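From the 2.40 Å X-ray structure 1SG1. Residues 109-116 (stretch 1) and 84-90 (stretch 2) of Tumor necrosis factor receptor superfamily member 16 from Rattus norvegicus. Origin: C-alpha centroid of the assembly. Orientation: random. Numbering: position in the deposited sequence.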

# COMPACT_ATOMS: atom_id res chain seq x y z
N SER C 109 -6.93 -2.01 -15.54
CA SER C 109 -6.82 -0.82 -14.72
C SER C 109 -5.67 0.12 -15.09
O SER C 109 -4.61 -0.30 -15.57
CB SER C 109 -6.68 -1.22 -13.25
OG SER C 109 -7.91 -1.06 -12.58
N CYS C 110 -5.91 1.41 -14.87
CA CYS C 110 -4.93 2.46 -15.14
C CYS C 110 -4.05 2.68 -13.93
O CYS C 110 -4.45 3.34 -12.97
CB CYS C 110 -5.64 3.76 -15.48
SG CYS C 110 -4.51 5.13 -15.86
N GLN C 111 -2.84 2.13 -14.00
CA GLN C 111 -1.87 2.21 -12.93
C GLN C 111 -0.49 2.49 -13.50
O GLN C 111 -0.11 1.91 -14.52
CB GLN C 111 -1.82 0.89 -12.15
CG GLN C 111 -3.15 0.18 -12.03
CD GLN C 111 -3.08 -0.97 -11.05
OE1 GLN C 111 -2.13 -1.76 -11.08
NE2 GLN C 111 -4.08 -1.08 -10.17
N ASP C 112 0.25 3.35 -12.80
CA ASP C 112 1.60 3.80 -13.14
C ASP C 112 1.95 3.95 -14.62
O ASP C 112 1.57 4.94 -15.24
CB ASP C 112 2.66 2.94 -12.44
CG ASP C 112 2.41 1.47 -12.59
OD1 ASP C 112 1.77 0.90 -11.68
OD2 ASP C 112 2.86 0.90 -13.61
N LYS C 113 2.67 2.99 -15.19
CA LYS C 113 3.06 3.07 -16.59
C LYS C 113 1.95 2.64 -17.55
O LYS C 113 2.07 2.77 -18.75
CB LYS C 113 4.28 2.17 -16.79
CG LYS C 113 4.08 0.77 -16.20
CD LYS C 113 3.17 -0.13 -17.04
CE LYS C 113 3.15 -1.56 -16.50
NZ LYS C 113 2.38 -2.48 -17.38
N GLN C 114 0.87 2.14 -16.98
CA GLN C 114 -0.26 1.62 -17.73
C GLN C 114 -1.48 2.53 -17.82
O GLN C 114 -2.10 2.85 -16.81
CB GLN C 114 -0.69 0.30 -17.11
CG GLN C 114 -1.86 -0.37 -17.80
CD GLN C 114 -1.51 -0.88 -19.18
OE1 GLN C 114 -0.61 -1.71 -19.35
NE2 GLN C 114 -2.22 -0.37 -20.18
N ASN C 115 -1.83 2.96 -19.03
CA ASN C 115 -3.03 3.77 -19.19
C ASN C 115 -4.18 2.77 -19.30
O ASN C 115 -4.00 1.62 -19.71
CB ASN C 115 -2.96 4.64 -20.44
CG ASN C 115 -4.25 5.43 -20.70
OD1 ASN C 115 -4.93 5.86 -19.77
ND2 ASN C 115 -4.57 5.63 -21.95
N THR C 116 -5.36 3.23 -18.89
CA THR C 116 -6.61 2.47 -18.93
C THR C 116 -6.83 1.75 -20.25
O THR C 116 -6.77 2.37 -21.31
CB THR C 116 -7.81 3.40 -18.78
OG1 THR C 116 -7.63 4.24 -17.64
CG2 THR C 116 -9.09 2.61 -18.65
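Stretch 2 (84-90) GYYQDEE

Stretch 2 lies against a tight turn of stretch 1 in a small contact, 343 Å² summed over both sides, held by one very short backbone hydrogen bond and by the side chain of Tyr-86, which packs on Asn-115 and Cys-110. Stretch 1 has no regular helix or strand; Gln-111 to Gln-114 form a type II' beta turn, closed by Gln-114 N to Gln-111 O at 2.7 Å, with Asp-112 at phi/psi 34/-102 and Lys-113 at -80/-7. The carboxylate of Asp-112 folds back on the turn and accepts a hydrogen bond from the next amide, Lys-113 N to Asp-112 OD2, 2.6 Å. Stretch 2 is a strand from Tyr-85 to Gln-87, with loop or turn at both ends; Glu-89 and Glu-90 are no longer extended. Tyr-86 and Gln-87 run past Asp-112 and Lys-113, the central residues of the turn: the CA atoms of Asp-112 and Tyr-86 are 4.6 Å apart, those of Lys-113 and Gln-87 4.7 Å. From Gln-111 to Lys-113 the backbone thus runs in roughly the same sense as the strand, before the turn takes it back. Here Gln-87 N donates to Asp-112 O at 2.5 Å and 160°. The same oxygen crowds the strand, with Asp-112 O 3.0 Å from Tyr-86 CA. The CA-to-CB bond of Tyr-86 (chi1 p) points toward stretch 1, and the residue has the largest covered area of either stretch. Over one face of its ring stands Asn-115 CB, 3.3 Å from the centroid and 8° off the normal, a close CH-pi contact; Lys-113 O lies at the ring edge, 4.2 Å from Tyr-86 CD1. Cys-110 SG packs 3.7 Å from Tyr-86 CB and approaches the ring obliquely, while Gln-114 O comes within 3.5 Å of Tyr-86 CB. The poorly ordered Glu-89 brings OE2 to 3.8 Å from Lys-113 CB. Ser-109, Thr-116 and Glu-90 take no part.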

# COMPACT_ATOMS: atom_id res chain seq x y z
N GLY C 84 -5.26 9.51 -10.33
CA GLY C 84 -5.92 9.71 -11.62
C GLY C 84 -5.09 9.75 -12.89
O GLY C 84 -5.62 10.02 -13.96
N TYR C 85 -3.79 9.48 -12.80
CA TYR C 85 -2.94 9.54 -13.98
C TYR C 85 -2.06 8.33 -14.11
O TYR C 85 -2.03 7.49 -13.23
CB TYR C 85 -2.03 10.78 -13.93
CG TYR C 85 -2.73 12.05 -13.51
CD1 TYR C 85 -3.19 12.21 -12.19
CD2 TYR C 85 -2.94 13.09 -14.41
CE1 TYR C 85 -3.84 13.38 -11.80
CE2 TYR C 85 -3.59 14.25 -14.04
CZ TYR C 85 -4.04 14.40 -12.73
OH TYR C 85 -4.68 15.56 -12.36
N TYR C 86 -1.33 8.26 -15.22
CA TYR C 86 -0.38 7.19 -15.52
C TYR C 86 0.85 7.87 -16.15
O TYR C 86 0.75 8.97 -16.64
CB TYR C 86 -1.00 6.19 -16.51
CG TYR C 86 -1.09 6.68 -17.93
CD1 TYR C 86 -0.18 6.27 -18.90
CD2 TYR C 86 -2.08 7.59 -18.30
CE1 TYR C 86 -0.26 6.73 -20.21
CE2 TYR C 86 -2.17 8.07 -19.61
CZ TYR C 86 -1.25 7.64 -20.56
OH TYR C 86 -1.36 8.09 -21.86
N GLN C 87 1.99 7.20 -16.14
CA GLN C 87 3.20 7.77 -16.71
C GLN C 87 3.40 7.41 -18.17
O GLN C 87 3.40 6.24 -18.53
CB GLN C 87 4.43 7.31 -15.90
CG GLN C 87 5.78 7.64 -16.54
CD GLN C 87 6.91 7.77 -15.51
OE1 GLN C 87 7.11 6.89 -14.67
NE2 GLN C 87 7.65 8.87 -15.59
N ASP C 88 3.56 8.43 -19.00
CA ASP C 88 3.79 8.21 -20.42
C ASP C 88 5.24 7.76 -20.58
O ASP C 88 6.17 8.44 -20.13
CB ASP C 88 3.52 9.51 -21.20
CG ASP C 88 3.73 9.35 -22.69
OD1 ASP C 88 4.89 9.11 -23.10
OD2 ASP C 88 2.76 9.47 -23.45
N GLU C 89 5.42 6.61 -21.21
CA GLU C 89 6.72 5.97 -21.43
C GLU C 89 7.91 6.78 -21.96
O GLU C 89 8.97 6.80 -21.34
CB GLU C 89 6.55 4.75 -22.33
CG GLU C 89 6.26 3.47 -21.56
CD GLU C 89 7.34 3.16 -20.53
OE1 GLU C 89 8.52 3.08 -20.93
OE2 GLU C 89 7.00 3.00 -19.34
N GLU C 90 7.74 7.41 -23.11
CA GLU C 90 8.83 8.18 -23.70
C GLU C 90 8.95 9.59 -23.16
O GLU C 90 10.04 10.17 -23.14
CB GLU C 90 8.66 8.22 -25.22
CG GLU C 90 8.57 6.85 -25.88
CD GLU C 90 7.86 6.90 -27.22
OE1 GLU C 90 8.29 7.68 -28.10
OE2 GLU C 90 6.87 6.15 -27.40